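Local coordinates for protein SAM-dependent methyltransferase (Pyrococcus horikoshii, PDB 1WZN) that binds S-adenosyl-L-homocysteine and probably transfers the methyl group of S-adenosylmethionine to an acceptor that remains unidentified, at residues L71-E74 with A79-K82; V45-C50 with I54-L59; Y2-Y5 with Y11-T14; R17-R22 with M111-I116. One frame throughout, in Å; residues are numbered along the deposited sequence.

Contact 1: residues L71-E74 with A79-K82; sequences LHEE and ARRK. With SAH (S-adenosyl-L-homocysteine), chain F; SO4 (sulfate ion), chain D.
Glu73 and Arg80 meet through one short charged bond at the surface of helix 73-85. Arg80 NH1 donates to Glu73 OE2 at 2.6 Å, on the syn lone pair of that oxygen. Carboxylate and guanidinium lie 3° from coplanar although the two side chains cross at about a right angle. Glu73 CG stands anti to its backbone N (chi1 -171°) and a bend at chi2 turns the carboxylate back to the extended Arg80. On the solvent side the fit is loose: a water takes the place of a second direct bond, donating to Glu73 OE1 and accepting from Arg80 NH2, 2.7 Å from each. Arg80 NH2 also reaches the carbonyl of Phe92 on the neighbouring strand. The tighter packing of 71-74 is against S-adenosyl-L-homocysteine, not against 79-82. Leu71 CB rests 3.5 Å from C2 of the adenine, and Leu71 CG sits over the rim of one face of the His72 imidazole. At the edge of that ring, His72 ND1 donates to the ribose O2' at 2.8 Å, nearly straight at 174°. His72 is also the helix N-cap. Strand 65-70, this turn and helix 73-85 make a beta-alpha step of the Rossmann-like methyltransferase fold, with ribose and adenine at the strand's C-terminal end.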
# COMPACT_ATOMS: atom_id res chain seq x y z
N LEU A 71 -10.17 28.31 -25.48
CA LEU A 71 -10.23 27.59 -26.73
C LEU A 71 -11.63 27.04 -27.01
O LEU A 71 -12.05 26.94 -28.16
CB LEU A 71 -9.23 26.42 -26.71
CG LEU A 71 -9.09 25.57 -27.97
CD1 LEU A 71 -8.62 26.44 -29.13
CD2 LEU A 71 -8.08 24.45 -27.71
N HIS A 72 -12.35 26.68 -25.95
CA HIS A 72 -13.67 26.09 -26.12
C HIS A 72 -14.88 26.96 -25.82
O HIS A 72 -15.08 27.43 -24.70
CB HIS A 72 -13.74 24.79 -25.30
CG HIS A 72 -12.74 23.77 -25.73
ND1 HIS A 72 -11.54 23.58 -25.08
CD2 HIS A 72 -12.74 22.91 -26.78
CE1 HIS A 72 -10.84 22.65 -25.71
NE2 HIS A 72 -11.54 22.23 -26.74
N GLU A 73 -15.71 27.13 -26.84
CA GLU A 73 -16.93 27.92 -26.76
C GLU A 73 -17.88 27.32 -25.72
O GLU A 73 -18.64 28.04 -25.08
CB GLU A 73 -17.61 27.95 -28.13
CG GLU A 73 -18.77 28.91 -28.23
CD GLU A 73 -18.37 30.33 -27.88
OE1 GLU A 73 -17.35 30.81 -28.40
OE2 GLU A 73 -19.08 30.96 -27.07
N GLU A 74 -17.83 26.00 -25.55
CA GLU A 74 -18.71 25.35 -24.58
C GLU A 74 -18.43 25.85 -23.16
O GLU A 74 -19.35 25.95 -22.34
CB GLU A 74 -18.56 23.83 -24.65
CG GLU A 74 -18.97 23.22 -25.99
CD GLU A 74 -17.80 23.04 -26.94
OE1 GLU A 74 -16.87 23.88 -26.92
OE2 GLU A 74 -17.81 22.06 -27.72
N ALA A 79 -19.36 30.63 -18.74
CA ALA A 79 -18.80 31.85 -18.17
C ALA A 79 -19.70 33.06 -18.44
O ALA A 79 -19.99 33.85 -17.54
CB ALA A 79 -17.40 32.09 -18.72
N ARG A 80 -20.15 33.21 -19.69
CA ARG A 80 -20.99 34.34 -20.05
C ARG A 80 -22.33 34.31 -19.32
O ARG A 80 -22.86 35.36 -18.92
CB ARG A 80 -21.24 34.38 -21.56
CG ARG A 80 -19.99 34.65 -22.39
CD ARG A 80 -20.36 34.99 -23.82
NE ARG A 80 -19.19 35.17 -24.68
CZ ARG A 80 -18.71 34.23 -25.50
NH1 ARG A 80 -19.30 33.05 -25.57
NH2 ARG A 80 -17.66 34.50 -26.26
N ARG A 81 -22.88 33.12 -19.15
CA ARG A 81 -24.16 32.95 -18.47
C ARG A 81 -24.04 33.44 -17.03
O ARG A 81 -24.88 34.20 -16.54
CB ARG A 81 -24.57 31.48 -18.48
CG ARG A 81 -25.91 31.18 -17.80
CD ARG A 81 -26.14 29.68 -17.69
NE ARG A 81 -26.03 29.02 -18.98
CZ ARG A 81 -25.30 27.93 -19.20
NH1 ARG A 81 -24.62 27.37 -18.20
NH2 ARG A 81 -25.25 27.39 -20.41
N LYS A 82 -22.98 33.01 -16.34
CA LYS A 82 -22.76 33.41 -14.96
C LYS A 82 -22.46 34.91 -14.84
O LYS A 82 -22.93 35.56 -13.91
CB LYS A 82 -21.62 32.60 -14.34
CG LYS A 82 -21.95 31.12 -14.19
CD LYS A 82 -20.88 30.35 -13.40
CE LYS A 82 -19.53 30.41 -14.09
NZ LYS A 82 -18.48 29.64 -13.35
N SAH F . -8.95 28.87 -15.58
CA SAH F . -10.20 28.03 -15.35
CB SAH F . -10.28 26.72 -16.10
CG SAH F . -9.25 25.62 -15.87
SD SAH F . -9.69 24.27 -17.06
C SAH F . -10.30 27.80 -13.77
O SAH F . -9.44 28.29 -13.02
OXT SAH F . -11.32 27.12 -13.37
C5' SAH F . -8.47 24.38 -18.31
C4' SAH F . -8.97 25.33 -19.51
O4' SAH F . -7.87 25.26 -20.44
C3' SAH F . -10.16 24.83 -20.30
O3' SAH F . -11.23 25.77 -20.23
C2' SAH F . -9.56 24.63 -21.76
O2' SAH F . -10.52 24.87 -22.78
C1' SAH F . -8.39 25.60 -21.76
N9 SAH F . -7.41 25.40 -22.66
C8 SAH F . -6.56 24.34 -22.91
N7 SAH F . -5.72 24.51 -23.88
C5 SAH F . -6.01 25.82 -24.36
C6 SAH F . -5.42 26.59 -25.41
N6 SAH F . -4.42 26.15 -26.19
N1 SAH F . -5.97 27.85 -25.59
C2 SAH F . -6.99 28.33 -24.82
N3 SAH F . -7.58 27.62 -23.80
C4 SAH F . -7.04 26.38 -23.62
S SO4 D . -27.24 30.10 -22.25
O1 SO4 D . -26.14 30.48 -23.15
O2 SO4 D . -27.09 30.79 -20.95
O3 SO4 D . -27.22 28.64 -22.05
O4 SO4 D . -28.52 30.50 -22.87
O HOH W 1 -17.06 33.46 -28.71

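Contact 2: residues V45-C50 with I54-L59; sequences VLDLAC and IPTLEL. With SAH (S-adenosyl-L-homocysteine), chain F.
Asp47 and Thr56 point their side chains at each other, one from strand 44-48 and the other from helix 54-61, and cross at a slant. Thr56 OG1 donates to Asp47 OD2 at 2.6 Å, and OD2 receives it on its anti lone pair, the one turned away from the other carboxylate oxygen. A chi1 of -175° swings the Asp47 carboxylate off the strand to the helix. Its other oxygen, OD1, is bonded to Thr110 of the adjacent strand 106-111, leaving the group gripped at both oxygens. Thr56 OG1 also packs 3.6 Å from Cys50 CB, and Pro55 CG lies 4.3 Å from Asp47 OD2, bringing the loop and the first helical turn against the same pair. The ligand lies along this turn: the amino N of S-adenosyl-L-homocysteine donates to Ala49 O at 2.9 Å, while Pro55 CD comes within 3.5 Å of the ligand carboxylate atom O. The loop and the start of the helix thus meet both its amino and its carboxylate group, as in the glycine-containing first loop of Rossmann-like methyltransferases. A buried carboxylate met by a hydroxyl at each oxygen would be expected to pay less for burying its charge.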
# COMPACT_ATOMS: atom_id res chain seq x y z
N VAL A 45 -6.89 43.00 -16.61
CA VAL A 45 -6.32 41.66 -16.54
C VAL A 45 -6.78 40.76 -17.68
O VAL A 45 -7.95 40.77 -18.04
CB VAL A 45 -6.74 40.97 -15.22
CG1 VAL A 45 -6.10 39.60 -15.10
CG2 VAL A 45 -6.36 41.85 -14.03
N LEU A 46 -5.85 39.98 -18.23
CA LEU A 46 -6.16 39.03 -19.29
C LEU A 46 -6.10 37.67 -18.61
O LEU A 46 -5.05 37.29 -18.10
CB LEU A 46 -5.10 39.08 -20.40
CG LEU A 46 -5.17 37.98 -21.47
CD1 LEU A 46 -6.48 38.06 -22.22
CD2 LEU A 46 -4.00 38.12 -22.44
N ASP A 47 -7.22 36.95 -18.58
CA ASP A 47 -7.24 35.63 -17.95
C ASP A 47 -7.25 34.57 -19.05
O ASP A 47 -8.28 34.34 -19.68
CB ASP A 47 -8.46 35.50 -17.03
CG ASP A 47 -8.46 34.20 -16.25
OD1 ASP A 47 -7.36 33.73 -15.91
OD2 ASP A 47 -9.56 33.66 -15.97
N LEU A 48 -6.10 33.94 -19.28
CA LEU A 48 -5.92 32.93 -20.32
C LEU A 48 -6.46 31.55 -19.92
O LEU A 48 -6.26 31.10 -18.80
CB LEU A 48 -4.43 32.82 -20.67
CG LEU A 48 -3.75 34.12 -21.15
CD1 LEU A 48 -2.24 33.91 -21.23
CD2 LEU A 48 -4.28 34.53 -22.51
N ALA A 49 -7.10 30.87 -20.88
CA ALA A 49 -7.72 29.56 -20.66
C ALA A 49 -8.64 29.71 -19.45
O ALA A 49 -8.56 28.96 -18.48
CB ALA A 49 -6.65 28.49 -20.40
N CYS A 50 -9.53 30.70 -19.54
CA CYS A 50 -10.45 31.04 -18.46
C CYS A 50 -11.55 30.05 -18.11
O CYS A 50 -12.18 30.20 -17.07
CB CYS A 50 -11.10 32.41 -18.74
SG CYS A 50 -12.16 32.41 -20.19
N ILE A 54 -14.40 30.84 -13.32
CA ILE A 54 -14.46 30.82 -11.87
C ILE A 54 -13.64 31.97 -11.26
O ILE A 54 -14.19 32.82 -10.57
CB ILE A 54 -14.01 29.43 -11.33
CG1 ILE A 54 -15.11 28.41 -11.66
CG2 ILE A 54 -13.79 29.49 -9.82
CD1 ILE A 54 -14.72 26.96 -11.42
N PRO A 55 -12.31 32.01 -11.51
CA PRO A 55 -11.58 33.14 -10.91
C PRO A 55 -11.81 34.45 -11.69
O PRO A 55 -11.65 35.54 -11.14
CB PRO A 55 -10.12 32.67 -10.96
CG PRO A 55 -10.09 31.79 -12.18
CD PRO A 55 -11.39 31.01 -12.07
N THR A 56 -12.18 34.32 -12.96
CA THR A 56 -12.43 35.47 -13.83
C THR A 56 -13.53 36.37 -13.24
O THR A 56 -13.36 37.58 -13.13
CB THR A 56 -12.90 35.00 -15.23
OG1 THR A 56 -12.12 33.87 -15.65
CG2 THR A 56 -12.74 36.12 -16.26
N LEU A 57 -14.65 35.76 -12.88
CA LEU A 57 -15.76 36.50 -12.30
C LEU A 57 -15.42 37.07 -10.92
O LEU A 57 -15.84 38.17 -10.57
CB LEU A 57 -17.01 35.61 -12.21
CG LEU A 57 -17.89 35.59 -13.47
CD1 LEU A 57 -17.14 34.94 -14.63
CD2 LEU A 57 -19.17 34.83 -13.19
N GLU A 58 -14.63 36.33 -10.14
CA GLU A 58 -14.24 36.80 -8.82
C GLU A 58 -13.41 38.08 -8.97
O GLU A 58 -13.59 39.06 -8.23
CB GLU A 58 -13.46 35.71 -8.08
CG GLU A 58 -12.99 36.08 -6.67
CD GLU A 58 -14.12 36.54 -5.76
OE1 GLU A 58 -15.26 36.03 -5.88
OE2 GLU A 58 -13.86 37.41 -4.89
N LEU A 59 -12.49 38.09 -9.94
CA LEU A 59 -11.66 39.27 -10.20
C LEU A 59 -12.55 40.42 -10.67
O LEU A 59 -12.38 41.56 -10.25
CB LEU A 59 -10.60 38.95 -11.26
CG LEU A 59 -9.36 38.20 -10.76
CD1 LEU A 59 -8.60 37.54 -11.91
CD2 LEU A 59 -8.46 39.20 -10.03
N SAH F . -8.95 28.87 -15.58
CA SAH F . -10.20 28.03 -15.35
CB SAH F . -10.28 26.72 -16.10
CG SAH F . -9.25 25.62 -15.87
SD SAH F . -9.69 24.27 -17.06
C SAH F . -10.30 27.80 -13.77
O SAH F . -9.44 28.29 -13.02
OXT SAH F . -11.32 27.12 -13.37
C5' SAH F . -8.47 24.38 -18.31
C4' SAH F . -8.97 25.33 -19.51
O4' SAH F . -7.87 25.26 -20.44
C3' SAH F . -10.16 24.83 -20.30
O3' SAH F . -11.23 25.77 -20.23
C2' SAH F . -9.56 24.63 -21.76
O2' SAH F . -10.52 24.87 -22.78
C1' SAH F . -8.39 25.60 -21.76
N9 SAH F . -7.41 25.40 -22.66
C8 SAH F . -6.56 24.34 -22.91
N7 SAH F . -5.72 24.51 -23.88
C5 SAH F . -6.01 25.82 -24.36
C6 SAH F . -5.42 26.59 -25.41
N6 SAH F . -4.42 26.15 -26.19
N1 SAH F . -5.97 27.85 -25.59
C2 SAH F . -6.99 28.33 -24.82
N3 SAH F . -7.58 27.62 -23.80
C4 SAH F . -7.04 26.38 -23.62

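Contact 3: residues Y2-Y5 with Y11-T14. With SAH (S-adenosyl-L-homocysteine), chain F.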
# COMPACT_ATOMS: atom_id res chain seq x y z
N TYR A 2 -9.82 17.02 -24.22
CA TYR A 2 -10.74 18.13 -23.99
C TYR A 2 -12.19 17.74 -23.74
O TYR A 2 -13.07 18.61 -23.74
CB TYR A 2 -10.70 19.11 -25.17
CG TYR A 2 -9.31 19.61 -25.53
CD1 TYR A 2 -8.42 20.05 -24.55
CD2 TYR A 2 -8.91 19.68 -26.87
CE1 TYR A 2 -7.16 20.55 -24.89
CE2 TYR A 2 -7.66 20.18 -27.22
CZ TYR A 2 -6.79 20.62 -26.23
OH TYR A 2 -5.57 21.13 -26.59
N GLU A 3 -12.46 16.45 -23.51
CA GLU A 3 -13.83 16.00 -23.24
C GLU A 3 -14.45 16.78 -22.08
O GLU A 3 -15.66 17.02 -22.05
CB GLU A 3 -13.87 14.52 -22.87
CG GLU A 3 -13.43 13.55 -23.94
CD GLU A 3 -11.95 13.63 -24.25
OE1 GLU A 3 -11.14 14.00 -23.34
OE2 GLU A 3 -11.58 13.29 -25.39
N LEU A 4 -13.62 17.15 -21.12
CA LEU A 4 -14.07 17.88 -19.94
C LEU A 4 -14.54 19.30 -20.26
O LEU A 4 -15.37 19.87 -19.54
CB LEU A 4 -12.94 17.93 -18.91
CG LEU A 4 -13.20 18.57 -17.55
CD1 LEU A 4 -14.27 17.77 -16.80
CD2 LEU A 4 -11.90 18.58 -16.75
N TYR A 5 -14.03 19.87 -21.35
CA TYR A 5 -14.34 21.24 -21.73
C TYR A 5 -15.35 21.39 -22.86
O TYR A 5 -15.71 22.50 -23.25
CB TYR A 5 -13.04 21.94 -22.11
CG TYR A 5 -11.96 21.67 -21.10
CD1 TYR A 5 -12.21 21.84 -19.74
CD2 TYR A 5 -10.71 21.20 -21.49
CE1 TYR A 5 -11.25 21.56 -18.79
CE2 TYR A 5 -9.73 20.91 -20.54
CZ TYR A 5 -10.01 21.09 -19.19
OH TYR A 5 -9.08 20.79 -18.23
N TYR A 11 -21.04 20.56 -16.73
CA TYR A 11 -20.85 19.88 -15.45
C TYR A 11 -19.54 20.29 -14.78
O TYR A 11 -19.27 19.88 -13.65
CB TYR A 11 -20.84 18.35 -15.65
CG TYR A 11 -22.14 17.79 -16.17
CD1 TYR A 11 -23.23 17.59 -15.32
CD2 TYR A 11 -22.30 17.50 -17.53
CE1 TYR A 11 -24.45 17.11 -15.81
CE2 TYR A 11 -23.51 17.01 -18.02
CZ TYR A 11 -24.58 16.83 -17.16
OH TYR A 11 -25.77 16.36 -17.66
N TYR A 12 -18.74 21.10 -15.46
CA TYR A 12 -17.46 21.54 -14.91
C TYR A 12 -17.57 22.17 -13.52
O TYR A 12 -16.82 21.82 -12.61
CB TYR A 12 -16.79 22.53 -15.87
CG TYR A 12 -15.35 22.85 -15.49
CD1 TYR A 12 -14.30 22.02 -15.90
CD2 TYR A 12 -15.05 23.96 -14.71
CE1 TYR A 12 -12.99 22.30 -15.52
CE2 TYR A 12 -13.74 24.24 -14.33
CZ TYR A 12 -12.72 23.40 -14.74
OH TYR A 12 -11.43 23.67 -14.34
N ASP A 13 -18.48 23.12 -13.35
CA ASP A 13 -18.64 23.79 -12.06
C ASP A 13 -19.12 22.82 -10.97
O ASP A 13 -18.83 23.02 -9.79
CB ASP A 13 -19.59 24.98 -12.18
CG ASP A 13 -18.97 26.16 -12.93
OD1 ASP A 13 -17.80 26.03 -13.35
OD2 ASP A 13 -19.64 27.20 -13.09
N THR A 14 -19.83 21.78 -11.37
CA THR A 14 -20.33 20.78 -10.42
C THR A 14 -19.15 19.93 -9.98
O THR A 14 -18.92 19.73 -8.78
CB THR A 14 -21.39 19.89 -11.09
OG1 THR A 14 -22.56 20.68 -11.35
CG2 THR A 14 -21.75 18.70 -10.19
N SAH F . -8.95 28.87 -15.58
CA SAH F . -10.20 28.03 -15.35
CB SAH F . -10.28 26.72 -16.10
CG SAH F . -9.25 25.62 -15.87
SD SAH F . -9.69 24.27 -17.06
C SAH F . -10.30 27.80 -13.77
O SAH F . -9.44 28.29 -13.02
OXT SAH F . -11.32 27.12 -13.37
C5' SAH F . -8.47 24.38 -18.31
C4' SAH F . -8.97 25.33 -19.51
O4' SAH F . -7.87 25.26 -20.44
C3' SAH F . -10.16 24.83 -20.30
O3' SAH F . -11.23 25.77 -20.23
C2' SAH F . -9.56 24.63 -21.76
O2' SAH F . -10.52 24.87 -22.78
C1' SAH F . -8.39 25.60 -21.76
N9 SAH F . -7.41 25.40 -22.66
C8 SAH F . -6.56 24.34 -22.91
N7 SAH F . -5.72 24.51 -23.88
C5 SAH F . -6.01 25.82 -24.36
C6 SAH F . -5.42 26.59 -25.41
N6 SAH F . -4.42 26.15 -26.19
N1 SAH F . -5.97 27.85 -25.59
C2 SAH F . -6.99 28.33 -24.82
N3 SAH F . -7.58 27.62 -23.80
C4 SAH F . -7.04 26.38 -23.62
O HOH W 2 -9.68 21.31 -15.04
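Tyr5 of the N-terminal segment closes against Tyr12, and the two rings form an aromatic cover over the ligand of this Rossmann-like methyltransferase, with Leu4 packing behind them. The face of Tyr5 lies on the ribose of S-adenosyl-L-homocysteine, with C3' 3.5 Å above the ring centre, while Leu4 CB sits toward the rim of the opposite face. The edge of the same ring meets Tyr12, Tyr5 CE1 to Tyr12 CE1, at 3.8 Å. Leu4 approaches Tyr12 at about a right angle and sets CG near the plane of that ring, 4.0 Å from CD1. With chi1 at -170°, Tyr12 sends its ring from the start of helix 12-15 across to the thioether. An alanine in place of Tyr5 is likely to uncover the ribose face and leave Tyr12 CE1 without its aromatic neighbour. Farther out, Tyr5 OH is hydrogen-bonded to Tyr118 OH and, at 3.3 Å, to a water that also bonds Tyr12 OH. Met75 of helix 73-85 touches both rings, and Tyr16 packs against Leu4 and Tyr12. In the first turn of helix 12-15, Asp13 is held by Thr52 and Lys82, which probably steadies the turn from which Tyr12 projects. At the end of that ring, Tyr12 OH stands 3.3 Å from the ligand sulfur SD.

Contact 4: residues R17-R22 with M111-I116. With SAH (S-adenosyl-L-homocysteine), chain F.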
# COMPACT_ATOMS: atom_id res chain seq x y z
N ARG A 17 -16.80 21.87 -7.56
CA ARG A 17 -17.48 22.66 -6.53
C ARG A 17 -16.50 23.19 -5.49
O ARG A 17 -16.62 24.30 -4.98
CB ARG A 17 -18.52 21.76 -5.86
CG ARG A 17 -19.15 22.40 -4.63
CD ARG A 17 -20.16 21.46 -3.95
NE ARG A 17 -19.57 20.13 -3.74
CZ ARG A 17 -18.60 20.03 -2.81
NH1 ARG A 17 -18.22 21.09 -2.12
NH2 ARG A 17 -18.02 18.85 -2.59
N ARG A 18 -15.51 22.34 -5.15
CA ARG A 18 -14.54 22.72 -4.13
C ARG A 18 -13.67 23.90 -4.59
O ARG A 18 -13.40 24.83 -3.85
CB ARG A 18 -13.66 21.51 -3.83
CG ARG A 18 -14.47 20.35 -3.24
CD ARG A 18 -13.57 19.19 -2.79
NE ARG A 18 -14.38 18.07 -2.31
CZ ARG A 18 -14.94 17.28 -3.23
NH1 ARG A 18 -14.74 17.51 -4.52
NH2 ARG A 18 -15.73 16.27 -2.84
N ARG A 19 -13.19 23.80 -5.84
CA ARG A 19 -12.38 24.88 -6.38
C ARG A 19 -13.10 26.22 -6.28
O ARG A 19 -12.49 27.27 -6.07
CB ARG A 19 -12.06 24.56 -7.84
CG ARG A 19 -10.94 25.44 -8.40
CD ARG A 19 -11.45 26.41 -9.47
NE ARG A 19 -10.33 27.03 -10.18
CZ ARG A 19 -9.78 28.13 -9.62
NH1 ARG A 19 -10.25 28.60 -8.48
NH2 ARG A 19 -8.76 28.74 -10.23
N ILE A 20 -14.43 26.17 -6.48
CA ILE A 20 -15.21 27.40 -6.43
C ILE A 20 -15.37 27.92 -5.00
O ILE A 20 -15.39 29.12 -4.74
CB ILE A 20 -16.59 27.11 -7.02
CG1 ILE A 20 -16.49 26.89 -8.53
CG2 ILE A 20 -17.52 28.32 -6.78
CD1 ILE A 20 -17.87 26.69 -9.17
N GLU A 21 -15.52 26.97 -4.05
CA GLU A 21 -15.77 27.37 -2.68
C GLU A 21 -14.61 28.17 -2.07
O GLU A 21 -14.75 28.86 -1.07
CB GLU A 21 -16.04 26.11 -1.85
CG GLU A 21 -17.53 25.94 -1.52
CD GLU A 21 -17.81 24.48 -1.25
OE1 GLU A 21 -17.03 23.84 -0.56
OE2 GLU A 21 -18.84 23.99 -1.72
N ARG A 22 -13.42 28.03 -2.69
CA ARG A 22 -12.25 28.72 -2.15
C ARG A 22 -11.64 29.72 -3.14
O ARG A 22 -10.50 30.15 -3.00
CB ARG A 22 -11.22 27.67 -1.71
CG ARG A 22 -10.75 26.76 -2.85
CD ARG A 22 -9.60 25.84 -2.41
NE ARG A 22 -9.38 24.77 -3.38
CZ ARG A 22 -8.89 25.13 -4.58
NH1 ARG A 22 -8.67 26.40 -4.85
NH2 ARG A 22 -8.52 24.19 -5.45
N MET A 111 -3.28 32.68 -15.57
CA MET A 111 -3.62 31.38 -16.13
C MET A 111 -3.81 30.55 -14.88
O MET A 111 -2.84 30.15 -14.24
CB MET A 111 -2.51 30.80 -16.99
CG MET A 111 -2.87 29.42 -17.51
SD MET A 111 -1.78 28.84 -18.83
CE MET A 111 -2.57 29.62 -20.22
N PHE A 112 -5.07 30.30 -14.54
CA PHE A 112 -5.42 29.58 -13.32
C PHE A 112 -5.74 28.10 -13.44
O PHE A 112 -6.29 27.64 -14.44
CB PHE A 112 -6.61 30.26 -12.64
CG PHE A 112 -6.33 31.65 -12.14
CD1 PHE A 112 -5.51 31.86 -11.04
CD2 PHE A 112 -6.90 32.76 -12.77
CE1 PHE A 112 -5.25 33.15 -10.56
CE2 PHE A 112 -6.66 34.05 -12.30
CZ PHE A 112 -5.84 34.25 -11.19
N PHE A 113 -5.38 27.38 -12.39
CA PHE A 113 -5.66 25.96 -12.24
C PHE A 113 -4.91 24.95 -13.09
O PHE A 113 -5.51 24.19 -13.86
CB PHE A 113 -7.18 25.74 -12.35
CG PHE A 113 -7.65 24.45 -11.71
CD1 PHE A 113 -7.14 24.03 -10.49
CD2 PHE A 113 -8.63 23.67 -12.33
CE1 PHE A 113 -7.58 22.84 -9.89
CE2 PHE A 113 -9.08 22.49 -11.74
CZ PHE A 113 -8.55 22.07 -10.52
N SER A 114 -3.58 24.95 -12.95
CA SER A 114 -2.71 23.98 -13.61
C SER A 114 -2.70 23.90 -15.12
O SER A 114 -2.20 22.91 -15.67
CB SER A 114 -3.03 22.59 -13.06
OG SER A 114 -3.23 22.65 -11.66
N THR A 115 -3.22 24.90 -15.81
CA THR A 115 -3.26 24.83 -17.26
C THR A 115 -1.92 24.80 -17.99
O THR A 115 -1.87 24.37 -19.14
CB THR A 115 -4.16 25.94 -17.83
OG1 THR A 115 -5.48 25.77 -17.29
CG2 THR A 115 -4.25 25.84 -19.36
N ILE A 116 -0.83 25.23 -17.36
CA ILE A 116 0.44 25.16 -18.09
C ILE A 116 0.78 23.72 -18.43
O ILE A 116 1.57 23.46 -19.34
CB ILE A 116 1.64 25.76 -17.32
CG1 ILE A 116 1.83 25.05 -15.98
CG2 ILE A 116 1.47 27.26 -17.16
CD1 ILE A 116 3.11 25.46 -15.26
N SAH F . -8.95 28.87 -15.58
CA SAH F . -10.20 28.03 -15.35
CB SAH F . -10.28 26.72 -16.10
CG SAH F . -9.25 25.62 -15.87
SD SAH F . -9.69 24.27 -17.06
C SAH F . -10.30 27.80 -13.77
O SAH F . -9.44 28.29 -13.02
OXT SAH F . -11.32 27.12 -13.37
C5' SAH F . -8.47 24.38 -18.31
C4' SAH F . -8.97 25.33 -19.51
O4' SAH F . -7.87 25.26 -20.44
C3' SAH F . -10.16 24.83 -20.30
O3' SAH F . -11.23 25.77 -20.23
C2' SAH F . -9.56 24.63 -21.76
O2' SAH F . -10.52 24.87 -22.78
C1' SAH F . -8.39 25.60 -21.76
N9 SAH F . -7.41 25.40 -22.66
C8 SAH F . -6.56 24.34 -22.91
N7 SAH F . -5.72 24.51 -23.88
C5 SAH F . -6.01 25.82 -24.36
C6 SAH F . -5.42 26.59 -25.41
N6 SAH F . -4.42 26.15 -26.19
N1 SAH F . -5.97 27.85 -25.59
C2 SAH F . -6.99 28.33 -24.82
N3 SAH F . -7.58 27.62 -23.80
C4 SAH F . -7.04 26.38 -23.62
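The Arg19 guanidinium presents its edge to Phe112, NH2 lying 3.6 Å from CB near the guanidinium plane, while the phenyl ring of Phe112 is turned 80° from that plane. Phe113 reaches the same nitrogen at a slant, with CB 4.0 Å from Arg19 NH2. The edge of the Phe113 ring meets CG of S-adenosyl-L-homocysteine, and Tyr16 packs edge-to-face with it. The Arg22 guanidinium lies with one face over Arg19 CA. Arg19 bends at chi2 (-113°), bringing its end to the ligand carboxylate: NH2 makes a weak, bent bond to atom O at 2.9 Å, and NE is 3.3 Å from OXT. Its remaining terminal nitrogen is salt-bridged to Glu26, so the guanidinium is held between two carboxylates. Replacing Arg19 with a leucine would probably leave the ligand carboxylate without this charged mate and Glu26 OE2 without its salt-bridge partner. From the facing loop, Phe112 O accepts a hydrogen bond from the ligand amino N at 3.1 Å. Helix 17-21 and the loop after strand 106-111 thus enclose the amino-acid end of the bound product, in the pocket for the amino-acid part of the methyl donor of a Rossmann-like methyltransferase.

From the N terminus, contact 3 comes first and closes a short loop between residues 2-5 and helix 12-15. Helix 17-21 follows and opens contact 4, which closes only at residues 111-116, after strand 106-111. Contacts 2 and 1 both fall within that long span, one after the other: each ties neighbouring parts of a successive beta-alpha unit, strand 44-48 with helix 54-61, then the start of helix 73-85 with its later turns. No two contacts cross. In space the N-terminal cover meets the core through the Lys82 to Asp13 salt bridge, and Phe112 packs on Asp47 and Pro55. All four border one bound S-adenosyl-L-homocysteine.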